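PDB 1FMJ: retinol dehydratase from Spodoptera frugiperda, which binds retinol and adenosine-3'-5'-diphosphate and probably dehydrates the retinol, using a sulfotransferase-type fold adapted to that reaction. Local coordinates for residues E81-W84 / L85-D89; P114-Q117 / E118-N121; L165-S168 / L169-P172; S193-H196 / H197-L201. All coordinates share one frame; numbering follows the deposited sequence.

Contact 1: E81-W84 / L85-D89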
loop_
_atom_site.group_PDB
_atom_site.type_symbol
_atom_site.label_atom_id
_atom_site.label_comp_id
_atom_site.label_asym_id
_atom_site.label_seq_id
_atom_site.Cartn_x
_atom_site.Cartn_y
_atom_site.Cartn_z
ATOM N N GLU A 81 9.905 7.122 -3.723
ATOM C CA GLU A 81 10.662 8.089 -4.504
ATOM C C GLU A 81 11.885 8.560 -3.746
ATOM O O GLU A 81 12.988 8.599 -4.301
ATOM C CB GLU A 81 9.782 9.282 -4.873
ATOM C CG GLU A 81 10.456 10.288 -5.806
ATOM C CD GLU A 81 10.627 9.781 -7.234
ATOM O OE1 GLU A 81 11.094 10.569 -8.083
ATOM O OE2 GLU A 81 10.294 8.610 -7.514
ATOM N N LEU A 82 11.691 8.921 -2.477
ATOM C CA LEU A 82 12.797 9.378 -1.646
ATOM C C LEU A 82 13.872 8.300 -1.582
ATOM O O LEU A 82 15.047 8.558 -1.852
ATOM C CB LEU A 82 12.312 9.681 -0.225
ATOM C CG LEU A 82 11.378 10.873 -0.045
ATOM C CD1 LEU A 82 10.911 10.947 1.414
ATOM C CD2 LEU A 82 12.101 12.143 -0.448
ATOM N N VAL A 83 13.451 7.089 -1.222
ATOM C CA VAL A 83 14.351 5.949 -1.101
ATOM C C VAL A 83 15.094 5.624 -2.396
ATOM O O VAL A 83 16.265 5.257 -2.365
ATOM C CB VAL A 83 13.573 4.682 -0.640
ATOM C CG1 VAL A 83 14.449 3.442 -0.764
ATOM C CG2 VAL A 83 13.107 4.846 0.800
ATOM N N TRP A 84 14.427 5.751 -3.537
ATOM C CA TRP A 84 15.087 5.428 -4.792
ATOM C C TRP A 84 16.132 6.465 -5.140
ATOM O O TRP A 84 17.240 6.125 -5.531
ATOM C CB TRP A 84 14.082 5.327 -5.942
ATOM C CG TRP A 84 14.594 4.508 -7.099
ATOM C CD1 TRP A 84 14.497 3.151 -7.252
ATOM C CD2 TRP A 84 15.305 4.990 -8.245
ATOM N NE1 TRP A 84 15.102 2.762 -8.423
ATOM C CE2 TRP A 84 15.605 3.868 -9.054
ATOM C CE3 TRP A 84 15.719 6.261 -8.670
ATOM C CZ2 TRP A 84 16.297 3.978 -10.268
ATOM C CZ3 TRP A 84 16.410 6.369 -9.880
ATOM C CH2 TRP A 84 16.690 5.233 -10.662
ATOM N N LEU A 85 15.777 7.733 -5.008
ATOM C CA LEU A 85 16.714 8.802 -5.332
ATOM C C LEU A 85 17.935 8.771 -4.427
ATOM O O LEU A 85 19.061 8.957 -4.891
ATOM C CB LEU A 85 16.019 10.165 -5.234
ATOM C CG LEU A 85 15.076 10.450 -6.406
ATOM C CD1 LEU A 85 14.205 11.673 -6.133
ATOM C CD2 LEU A 85 15.917 10.643 -7.666
ATOM N N ILE A 86 17.708 8.523 -3.139
ATOM C CA ILE A 86 18.790 8.474 -2.166
ATOM C C ILE A 86 19.741 7.303 -2.409
ATOM O O ILE A 86 20.951 7.438 -2.242
ATOM C CB ILE A 86 18.230 8.400 -0.732
ATOM C CG1 ILE A 86 17.426 9.674 -0.442
ATOM C CG2 ILE A 86 19.374 8.231 0.271
ATOM C CD1 ILE A 86 16.822 9.744 0.949
ATOM N N GLU A 87 19.194 6.156 -2.801
ATOM C CA GLU A 87 20.015 4.984 -3.081
ATOM C C GLU A 87 20.693 5.137 -4.437
ATOM O O GLU A 87 21.673 4.457 -4.719
ATOM C CB GLU A 87 19.161 3.706 -3.087
ATOM C CG GLU A 87 18.505 3.350 -1.761
ATOM C CD GLU A 87 19.504 2.906 -0.710
ATOM O OE1 GLU A 87 20.573 3.538 -0.601
ATOM O OE2 GLU A 87 19.216 1.936 0.023
ATOM N N ASN A 88 20.182 6.035 -5.278
ATOM C CA ASN A 88 20.763 6.225 -6.607
ATOM C C ASN A 88 21.439 7.567 -6.895
ATOM O O ASN A 88 21.335 8.097 -8.002
ATOM C CB ASN A 88 19.710 5.931 -7.678
ATOM C CG ASN A 88 19.531 4.440 -7.922
ATOM O OD1 ASN A 88 20.388 3.794 -8.535
ATOM N ND2 ASN A 88 18.427 3.881 -7.429
ATOM N N ASP A 89 22.126 8.115 -5.896
ATOM C CA ASP A 89 22.860 9.370 -6.060
ATOM C C ASP A 89 22.028 10.537 -6.570
ATOM O O ASP A 89 22.497 11.324 -7.395
ATOM C CB ASP A 89 24.029 9.153 -7.019
ATOM C CG ASP A 89 24.932 8.023 -6.584
ATOM O OD1 ASP A 89 25.451 8.084 -5.452
ATOM O OD2 ASP A 89 25.124 7.071 -7.371
#
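Asn88 lays its amide over one face of the Trp84 indole, the two planes 32° apart, with ND2 3.2 Å above the ring plane and over its centre. Behind the amide, Asn88 CB stands above the six-membered ring, 4.2 Å from the Trp84 centroid, a CH-pi contact. The same ND2 also donates to Trp84 O at 3.2 Å, so the amide is held to both the ring and the backbone of one residue. Trp84 makes this possible because its CG is anti to the backbone N (chi1 -158°), which swings the indole to the side of its own carbonyl. Helix 76-87 follows strand 66-70 of the parallel sheet, the helix after the phosphate-binding loop, as in P-loop-like folds, and Asn88 is where it ends; a short polar amide suits a place where backbone carbonyls lack further N-H partners. One turn earlier, Glu81 and Leu85 cross obliquely, Glu81 OE1 being 3.8 Å from Leu85 CD1, while the carboxylate is spent on His281 and Arg102. Val83 and Glu87 instead run side by side in the same direction, Val83 CG1 4.2 Å from Glu87 CG, and the Glu87 acid forms a salt bridge with Lys268.

Contact 2: P114-Q117 / E118-N121. With CA (calcium ion), chain F; RTL (retinol), chain H.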
loop_
_atom_site.group_PDB
_atom_site.type_symbol
_atom_site.label_atom_id
_atom_site.label_comp_id
_atom_site.label_asym_id
_atom_site.label_seq_id
_atom_site.Cartn_x
_atom_site.Cartn_y
_atom_site.Cartn_z
ATOM N N PRO A 114 -7.081 -14.711 -12.602
ATOM C CA PRO A 114 -7.138 -15.135 -14.011
ATOM C C PRO A 114 -8.400 -15.906 -14.391
ATOM O O PRO A 114 -8.935 -15.751 -15.496
ATOM C CB PRO A 114 -5.876 -15.981 -14.167
ATOM C CG PRO A 114 -4.924 -15.343 -13.210
ATOM C CD PRO A 114 -5.799 -15.108 -11.993
ATOM N N GLU A 115 -8.869 -16.732 -13.464
ATOM C CA GLU A 115 -10.061 -17.542 -13.675
ATOM C C GLU A 115 -11.286 -16.672 -13.959
ATOM O O GLU A 115 -12.279 -17.144 -14.515
ATOM C CB GLU A 115 -10.305 -18.415 -12.434
ATOM C CG GLU A 115 -11.351 -19.515 -12.612
ATOM C CD GLU A 115 -11.395 -20.497 -11.439
ATOM O OE1 GLU A 115 -12.224 -21.430 -11.478
ATOM O OE2 GLU A 115 -10.607 -20.340 -10.480
ATOM N N LYS A 116 -11.216 -15.394 -13.594
ATOM C CA LYS A 116 -12.349 -14.497 -13.803
ATOM C C LYS A 116 -12.040 -13.348 -14.758
ATOM O O LYS A 116 -12.691 -12.301 -14.724
ATOM C CB LYS A 116 -12.805 -13.939 -12.457
ATOM C CG LYS A 116 -13.087 -15.009 -11.433
ATOM C CD LYS A 116 -13.558 -14.418 -10.117
ATOM C CE LYS A 116 -13.776 -15.522 -9.091
ATOM N NZ LYS A 116 -14.360 -15.010 -7.823
ATOM N N GLN A 117 -11.054 -13.555 -15.620
ATOM C CA GLN A 117 -10.645 -12.532 -16.569
ATOM C C GLN A 117 -11.801 -11.842 -17.291
ATOM O O GLN A 117 -11.775 -10.633 -17.491
ATOM C CB GLN A 117 -9.676 -13.130 -17.594
ATOM C CG GLN A 117 -9.313 -12.170 -18.721
ATOM C CD GLN A 117 -8.240 -12.712 -19.644
ATOM O OE1 GLN A 117 -8.058 -12.220 -20.757
ATOM N NE2 GLN A 117 -7.515 -13.724 -19.183
ATOM N N GLU A 118 -12.820 -12.602 -17.670
ATOM C CA GLU A 118 -13.959 -12.030 -18.390
ATOM C C GLU A 118 -14.817 -11.083 -17.563
ATOM O O GLU A 118 -15.470 -10.199 -18.110
ATOM C CB GLU A 118 -14.867 -13.143 -18.948
ATOM C CG GLU A 118 -14.225 -14.061 -19.984
ATOM C CD GLU A 118 -13.408 -15.189 -19.372
ATOM O OE1 GLU A 118 -12.955 -16.068 -20.137
ATOM O OE2 GLU A 118 -13.220 -15.205 -18.134
ATOM N N GLU A 119 -14.803 -11.269 -16.248
ATOM C CA GLU A 119 -15.608 -10.465 -15.332
ATOM C C GLU A 119 -15.102 -9.066 -14.977
ATOM O O GLU A 119 -15.882 -8.221 -14.533
ATOM C CB GLU A 119 -15.809 -11.244 -14.039
ATOM C CG GLU A 119 -16.466 -12.596 -14.242
ATOM C CD GLU A 119 -16.436 -13.439 -12.995
ATOM O OE1 GLU A 119 -16.756 -12.906 -11.913
ATOM O OE2 GLU A 119 -16.100 -14.638 -13.091
ATOM N N TYR A 120 -13.819 -8.802 -15.185
ATOM C CA TYR A 120 -13.269 -7.507 -14.802
ATOM C C TYR A 120 -13.605 -6.273 -15.617
ATOM O O TYR A 120 -13.753 -5.187 -15.050
ATOM C CB TYR A 120 -11.756 -7.613 -14.662
ATOM C CG TYR A 120 -11.345 -8.542 -13.555
ATOM C CD1 TYR A 120 -10.953 -9.849 -13.827
ATOM C CD2 TYR A 120 -11.354 -8.119 -12.233
ATOM C CE1 TYR A 120 -10.573 -10.712 -12.805
ATOM C CE2 TYR A 120 -10.977 -8.969 -11.205
ATOM C CZ TYR A 120 -10.587 -10.263 -11.497
ATOM O OH TYR A 120 -10.189 -11.099 -10.491
ATOM N N ASN A 121 -13.714 -6.406 -16.932
ATOM C CA ASN A 121 -14.022 -5.239 -17.744
ATOM C C ASN A 121 -15.466 -4.808 -17.560
ATOM O O ASN A 121 -15.843 -3.695 -17.925
ATOM C CB ASN A 121 -13.733 -5.526 -19.216
ATOM C CG ASN A 121 -14.105 -6.928 -19.613
ATOM O OD1 ASN A 121 -15.285 -7.281 -19.667
ATOM N ND2 ASN A 121 -13.091 -7.753 -19.875
HETATM CA CA CA F . -16.588 -9.285 -20.095
HETATM C C1 RTL H . -8.147 -3.698 -11.914
HETATM C C2 RTL H . -9.148 -4.868 -12.178
HETATM C C3 RTL H . -8.469 -6.126 -12.704
HETATM C C4 RTL H . -7.032 -6.476 -13.081
HETATM C C5 RTL H . -6.211 -5.221 -12.774
HETATM C C6 RTL H . -6.637 -3.986 -12.261
HETATM C C7 RTL H . -5.708 -2.854 -12.002
HETATM C C8 RTL H . -4.946 -2.729 -10.875
HETATM C C9 RTL H . -4.027 -1.615 -10.609
HETATM C C10 RTL H . -3.326 -1.635 -9.418
HETATM C C11 RTL H . -2.344 -0.674 -8.870
HETATM C C12 RTL H . -2.621 -0.358 -7.560
HETATM C C13 RTL H . -2.017 0.513 -6.531
HETATM C C14 RTL H . -2.330 0.803 -5.232
HETATM C C15 RTL H . -1.689 0.030 -4.156
HETATM O O1 RTL H . -0.505 0.580 -3.761
HETATM C C16 RTL H . -8.412 -3.456 -10.415
HETATM C C17 RTL H . -8.772 -2.539 -12.707
HETATM C C18 RTL H . -4.743 -5.472 -13.150
HETATM C C19 RTL H . -3.877 -0.482 -11.642
HETATM C C20 RTL H . -0.793 1.177 -7.183
#
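The Glu119 carboxylate lies across CB and CG of Lys116, against the aliphatic root of the lysine: Glu119 OE2 is 3.4 Å from Lys116 CB. The charges themselves do not meet, because the straight lysine chain carries its ammonium onward to Pro32 O; Lys116 NZ and Glu119 OE1 stay 5.2 Å apart, a distance at which any attraction is probably weak and non-directional. A long flexible base suits this place, its methylenes serving the turn and its tip another loop. The carbonyl of Lys116 has its own role. Lys116 O accepts the N-H of Glu119, N to O 2.8 Å, in a tight turn that follows a short 3-10 segment, and Tyr120 CD1 lies near the same oxygen.

Gln117 sends its extended side chain outward to Leu136 and Leu139 of helix 132-142. Its CA lies at the edge of the Tyr120 ring, in plane. That ring brings Tyr120 CD2 to 3.5 Å from C3 of retinol, and its hydroxyl is hydrogen-bonded to Thr33 OG1 and the backbone N of Asp113, which fix the phenol end.

Glu118 meets calcium with its backbone, O lying 2.5 Å from the metal, and its acid folds back beside the peptide of Gln117. Asn121 OD1 coordinates at 2.4 Å. Two neutral oxygens, Glu118 O and Asn121 OD1, thus share the metal with the Asp122 carboxylate, so binding calcium is likely to stiffen the same few residues that present Tyr120 to retinol.

Contact 3: L165-S168 / L169-P172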
loop_
_atom_site.group_PDB
_atom_site.type_symbol
_atom_site.label_atom_id
_atom_site.label_comp_id
_atom_site.label_asym_id
_atom_site.label_seq_id
_atom_site.Cartn_x
_atom_site.Cartn_y
_atom_site.Cartn_z
ATOM N N LEU A 165 2.136 -6.032 2.601
ATOM C CA LEU A 165 1.989 -7.228 3.419
ATOM C C LEU A 165 2.566 -7.013 4.810
ATOM O O LEU A 165 3.642 -6.432 4.962
ATOM C CB LEU A 165 2.676 -8.434 2.765
ATOM C CG LEU A 165 1.986 -8.986 1.509
ATOM C CD1 LEU A 165 2.768 -10.157 0.955
ATOM C CD2 LEU A 165 0.567 -9.401 1.846
ATOM N N PRO A 166 1.832 -7.443 5.848
ATOM C CA PRO A 166 2.313 -7.296 7.222
ATOM C C PRO A 166 3.510 -8.238 7.358
ATOM O O PRO A 166 3.616 -9.221 6.618
ATOM C CB PRO A 166 1.104 -7.730 8.059
ATOM C CG PRO A 166 0.422 -8.717 7.181
ATOM C CD PRO A 166 0.488 -8.047 5.826
ATOM N N LEU A 167 4.417 -7.934 8.277
ATOM C CA LEU A 167 5.611 -8.748 8.459
ATOM C C LEU A 167 5.388 -10.245 8.661
ATOM O O LEU A 167 6.193 -11.045 8.196
ATOM C CB LEU A 167 6.454 -8.197 9.621
ATOM C CG LEU A 167 6.972 -6.757 9.477
ATOM C CD1 LEU A 167 7.862 -6.409 10.672
ATOM C CD2 LEU A 167 7.758 -6.602 8.171
ATOM N N SER A 168 4.302 -10.630 9.331
ATOM C CA SER A 168 4.037 -12.045 9.596
ATOM C C SER A 168 3.796 -12.924 8.369
ATOM O O SER A 168 3.843 -14.156 8.465
ATOM C CB SER A 168 2.862 -12.187 10.567
ATOM O OG SER A 168 1.681 -11.660 10.012
ATOM N N LEU A 169 3.529 -12.309 7.219
ATOM C CA LEU A 169 3.316 -13.085 6.000
ATOM C C LEU A 169 4.601 -13.145 5.184
ATOM O O LEU A 169 4.679 -13.821 4.164
ATOM C CB LEU A 169 2.186 -12.477 5.160
ATOM C CG LEU A 169 0.830 -12.480 5.876
ATOM C CD1 LEU A 169 -0.268 -11.979 4.948
ATOM C CD2 LEU A 169 0.529 -13.901 6.352
ATOM N N MET A 170 5.615 -12.423 5.634
ATOM C CA MET A 170 6.889 -12.427 4.929
ATOM C C MET A 170 7.893 -13.190 5.779
ATOM O O MET A 170 7.634 -13.462 6.952
ATOM C CB MET A 170 7.346 -10.991 4.650
ATOM C CG MET A 170 6.417 -10.268 3.666
ATOM S SD MET A 170 6.984 -8.646 3.107
ATOM C CE MET A 170 6.983 -7.730 4.653
ATOM N N PRO A 171 9.042 -13.562 5.195
ATOM C CA PRO A 171 10.080 -14.310 5.908
ATOM C C PRO A 171 10.416 -13.800 7.297
ATOM O O PRO A 171 10.784 -12.637 7.469
ATOM C CB PRO A 171 11.276 -14.223 4.963
ATOM C CG PRO A 171 10.625 -14.257 3.624
ATOM C CD PRO A 171 9.455 -13.301 3.804
ATOM N N PRO A 172 10.269 -14.661 8.317
ATOM C CA PRO A 172 10.600 -14.199 9.664
ATOM C C PRO A 172 12.095 -13.936 9.641
ATOM O O PRO A 172 12.843 -14.617 8.933
ATOM C CB PRO A 172 10.214 -15.386 10.545
ATOM C CG PRO A 172 10.367 -16.561 9.630
ATOM C CD PRO A 172 9.788 -16.053 8.338
HETATM O O HOH W 1 8.765 -10.699 8.441
#
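Leu169 and Pro166 pack against each other across a single 3-10 turn, part of the connection between strands 160-163 and 179-184 of the parallel sheet. The side-chain contacts on the tight side are apolar. Leu169 CG comes within 4.0 Å of Pro166 CG, and Leu165 crosses Leu169 at about a right angle, Leu165 CD2 to Leu169 CD1 4.1 Å. Proline, with its phi restricted and no N-H to satisfy, suits the entry to such a turn, and its carbonyl takes the amide proton of Leu169 in a fairly straight bond (165°). With an alanine here in place of Leu169, a gap would probably open beside the Pro166 ring and the contact with Leu165 CD2 would be lost.

Met170 fills the next position with a bend at chi3 (-64°) that turns CE back over the chain, 3.8 Å from Leu167 CD2 and 3.6 Å from Leu165 O; a flexible thioether fits such a curved path. Met180 of strand 179-184 touches both Leu167 and Met170. Pro171 and Pro172 make no contact with 165-168, Pro172 is exposed, and polar backbone atoms take over. Leu167 O accepts the amide of Met170, N to O 3.0 Å, and a water lies only 2.6 Å from that same Leu167 O.

Contact 4: S193-H196 / H197-L201. With A3P (adenosine-3'-5'-diphosphate), chain G; RTL (retinol), chain H.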
loop_
_atom_site.group_PDB
_atom_site.type_symbol
_atom_site.label_atom_id
_atom_site.label_comp_id
_atom_site.label_asym_id
_atom_site.label_seq_id
_atom_site.Cartn_x
_atom_site.Cartn_y
_atom_site.Cartn_z
ATOM N N SER A 193 -8.605 7.941 2.347
ATOM C CA SER A 193 -7.790 7.771 1.150
ATOM C C SER A 193 -8.033 6.409 0.501
ATOM O O SER A 193 -7.992 6.283 -0.725
ATOM C CB SER A 193 -6.300 7.933 1.462
ATOM O OG SER A 193 -5.536 7.878 0.261
ATOM N N SER A 194 -8.278 5.392 1.322
ATOM C CA SER A 194 -8.533 4.058 0.804
ATOM C C SER A 194 -9.893 4.041 0.109
ATOM O O SER A 194 -10.083 3.349 -0.884
ATOM C CB SER A 194 -8.493 3.030 1.938
ATOM O OG SER A 194 -7.176 2.895 2.448
ATOM N N PHE A 195 -10.836 4.814 0.639
ATOM C CA PHE A 195 -12.164 4.897 0.048
ATOM C C PHE A 195 -12.022 5.400 -1.390
ATOM O O PHE A 195 -12.501 4.758 -2.320
ATOM C CB PHE A 195 -13.042 5.856 0.864
ATOM C CG PHE A 195 -14.320 6.276 0.165
ATOM C CD1 PHE A 195 -15.347 5.365 -0.063
ATOM C CD2 PHE A 195 -14.498 7.596 -0.239
ATOM C CE1 PHE A 195 -16.539 5.766 -0.682
ATOM C CE2 PHE A 195 -15.685 8.007 -0.856
ATOM C CZ PHE A 195 -16.705 7.089 -1.075
ATOM N N HIS A 196 -11.347 6.538 -1.556
ATOM C CA HIS A 196 -11.141 7.145 -2.866
ATOM C C HIS A 196 -10.351 6.285 -3.818
ATOM O O HIS A 196 -10.605 6.285 -5.025
ATOM C CB HIS A 196 -10.438 8.489 -2.721
ATOM C CG HIS A 196 -11.353 9.597 -2.319
ATOM N ND1 HIS A 196 -12.264 10.158 -3.188
ATOM C CD2 HIS A 196 -11.512 10.237 -1.137
ATOM C CE1 HIS A 196 -12.944 11.098 -2.557
ATOM N NE2 HIS A 196 -12.508 11.165 -1.311
ATOM N N HIS A 197 -9.368 5.578 -3.275
ATOM C CA HIS A 197 -8.542 4.691 -4.070
ATOM C C HIS A 197 -9.378 3.521 -4.587
ATOM O O HIS A 197 -9.149 3.034 -5.700
ATOM C CB HIS A 197 -7.378 4.188 -3.222
ATOM C CG HIS A 197 -6.515 3.177 -3.909
ATOM N ND1 HIS A 197 -6.717 1.818 -3.783
ATOM C CD2 HIS A 197 -5.444 3.324 -4.722
ATOM C CE1 HIS A 197 -5.807 1.173 -4.491
ATOM N NE2 HIS A 197 -5.022 2.064 -5.071
ATOM N N ALA A 198 -10.346 3.074 -3.785
ATOM C CA ALA A 198 -11.206 1.969 -4.200
ATOM C C ALA A 198 -12.100 2.478 -5.329
ATOM O O ALA A 198 -12.422 1.744 -6.263
ATOM C CB ALA A 198 -12.043 1.471 -3.035
ATOM N N ARG A 199 -12.494 3.741 -5.241
ATOM C CA ARG A 199 -13.316 4.353 -6.282
ATOM C C ARG A 199 -12.498 4.450 -7.573
ATOM O O ARG A 199 -12.997 4.177 -8.661
ATOM C CB ARG A 199 -13.764 5.754 -5.851
ATOM C CG ARG A 199 -14.960 5.792 -4.899
ATOM C CD ARG A 199 -16.194 6.324 -5.615
ATOM N NE ARG A 199 -17.317 6.552 -4.706
ATOM C CZ ARG A 199 -18.151 5.608 -4.276
ATOM N NH1 ARG A 199 -18.009 4.351 -4.672
ATOM N NH2 ARG A 199 -19.118 5.926 -3.428
ATOM N N LEU A 200 -11.232 4.830 -7.434
ATOM C CA LEU A 200 -10.324 4.979 -8.570
ATOM C C LEU A 200 -10.243 3.740 -9.464
ATOM O O LEU A 200 -10.272 3.849 -10.690
ATOM C CB LEU A 200 -8.918 5.320 -8.070
ATOM C CG LEU A 200 -7.768 5.391 -9.086
ATOM C CD1 LEU A 200 -7.858 6.684 -9.894
ATOM C CD2 LEU A 200 -6.429 5.337 -8.364
ATOM N N LEU A 201 -10.139 2.567 -8.844
ATOM C CA LEU A 201 -10.012 1.317 -9.582
ATOM C C LEU A 201 -11.311 0.542 -9.753
ATOM O O LEU A 201 -11.289 -0.634 -10.123
ATOM C CB LEU A 201 -8.961 0.434 -8.902
ATOM C CG LEU A 201 -7.643 1.174 -8.645
ATOM C CD1 LEU A 201 -6.639 0.269 -7.909
ATOM C CD2 LEU A 201 -7.075 1.651 -9.972
HETATM P P1 A3P G . -4.606 11.303 0.241
HETATM O O1P A3P G . -5.586 10.377 -0.355
HETATM O O2P A3P G . -4.388 12.486 -0.617
HETATM O O3P A3P G . -5.048 11.730 1.577
HETATM P P2 A3P G . 0.246 5.558 -0.758
HETATM O O4P A3P G . 1.342 6.004 -1.633
HETATM O O5P A3P G . 0.761 4.698 0.329
HETATM O O6P A3P G . -0.784 4.842 -1.563
HETATM O "O5'" A3P G . -0.427 6.826 -0.098
HETATM C "C5'" A3P G . -1.043 7.837 -0.879
HETATM C "C4'" A3P G . -1.361 9.071 -0.028
HETATM O "O4'" A3P G . -0.170 9.908 0.005
HETATM C "C3'" A3P G . -2.454 9.944 -0.646
HETATM O "O3'" A3P G . -3.221 10.544 0.423
HETATM C "C2'" A3P G . -1.632 10.882 -1.506
HETATM O "O2'" A3P G . -2.278 12.025 -2.059
HETATM C "C1'" A3P G . -0.485 11.187 -0.556
HETATM N N9 A3P G . 0.687 11.744 -1.243
HETATM C C8 A3P G . 1.330 11.304 -2.389
HETATM N N7 A3P G . 2.360 12.020 -2.754
HETATM C C5 A3P G . 2.420 13.014 -1.787
HETATM C C6 A3P G . 3.301 14.132 -1.573
HETATM N N6 A3P G . 4.329 14.417 -2.378
HETATM N N1 A3P G . 3.070 14.952 -0.471
HETATM C C2 A3P G . 2.026 14.693 0.382
HETATM N N3 A3P G . 1.124 13.668 0.284
HETATM C C4 A3P G . 1.381 12.863 -0.830
HETATM C C1 RTL H . -8.147 -3.698 -11.914
HETATM C C2 RTL H . -9.148 -4.868 -12.178
HETATM C C3 RTL H . -8.469 -6.126 -12.704
HETATM C C4 RTL H . -7.032 -6.476 -13.081
HETATM C C5 RTL H . -6.211 -5.221 -12.774
HETATM C C6 RTL H . -6.637 -3.986 -12.261
HETATM C C7 RTL H . -5.708 -2.854 -12.002
HETATM C C8 RTL H . -4.946 -2.729 -10.875
HETATM C C9 RTL H . -4.027 -1.615 -10.609
HETATM C C10 RTL H . -3.326 -1.635 -9.418
HETATM C C11 RTL H . -2.344 -0.674 -8.870
HETATM C C12 RTL H . -2.621 -0.358 -7.560
HETATM C C13 RTL H . -2.017 0.513 -6.531
HETATM C C14 RTL H . -2.330 0.803 -5.232
HETATM C C15 RTL H . -1.689 0.030 -4.156
HETATM O O1 RTL H . -0.505 0.580 -3.761
HETATM C C16 RTL H . -8.412 -3.456 -10.415
HETATM C C17 RTL H . -8.772 -2.539 -12.707
HETATM C C18 RTL H . -4.743 -5.472 -13.150
HETATM C C19 RTL H . -3.877 -0.482 -11.642
HETATM C C20 RTL H . -0.793 1.177 -7.183
HETATM O O HOH W 2 -8.475 0.968 -1.828
#
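Ser193 and His197 stand one helical turn apart, joined by the bond from His197 N to Ser193 O (3.0 Å), and each faces a different ligand. The small hydroxyl of Ser193 donates from OG to O1P on the 3'-phosphate of adenosine-3'-5'-diphosphate at 2.6 Å; Arg73 NE hydrogen-bonds the same OG. A chi1 of 175° turns the His197 imidazole away from its own backbone N and brings NE2 to 3.0 Å from C14 of retinol. In the ring plane a water sits 2.8 Å from His197 ND1 and donates to Ser194 O, which probably limits rotation of the ring.

Behind this shell, the Arg199 guanidinium is turned 66° from the Phe195 ring, with Phe195 CE1 over one of its faces and Phe195 CZ 3.6 Å from Arg199 NH2. Arginine suits the spot because Arg199 CG lies over one face of the ring while NH2 reaches Ser208 O. Replacing Arg199 by an alanine is likely to bare that ring face and leave Ser208 O without this donor. Farther out, Phe210 of helix 210-218 meets Phe195 edge to face, and Glu308 and Tyr322 hydrogen-bond the His196 ring. Helix 187-200 follows strand 179-184 of the parallel sheet.

Overall arrangement
Contacts 1, 3 and 4 are mostly buried, whereas contact 2 lies at the surface, in a loop with a calcium ion. Contacts 1 and 4 each hold two successive parts of one helix, 76-87 and 187-200 respectively, and both helices follow strands of the parallel sheet; contact 3 is a turn in the loop between two such strands. Their chemistry differs accordingly: an asparagine amide over an indole face at a helix end, metal-binding oxygens in the surface loop, apolar packing round a proline turn, and in contact 4 polar groups aimed at ligands. Contacts 2 and 4 both touch retinol, with nearest atoms about 7 Å apart, while contacts 1 and 2 are remote, their centres about 37 Å apart.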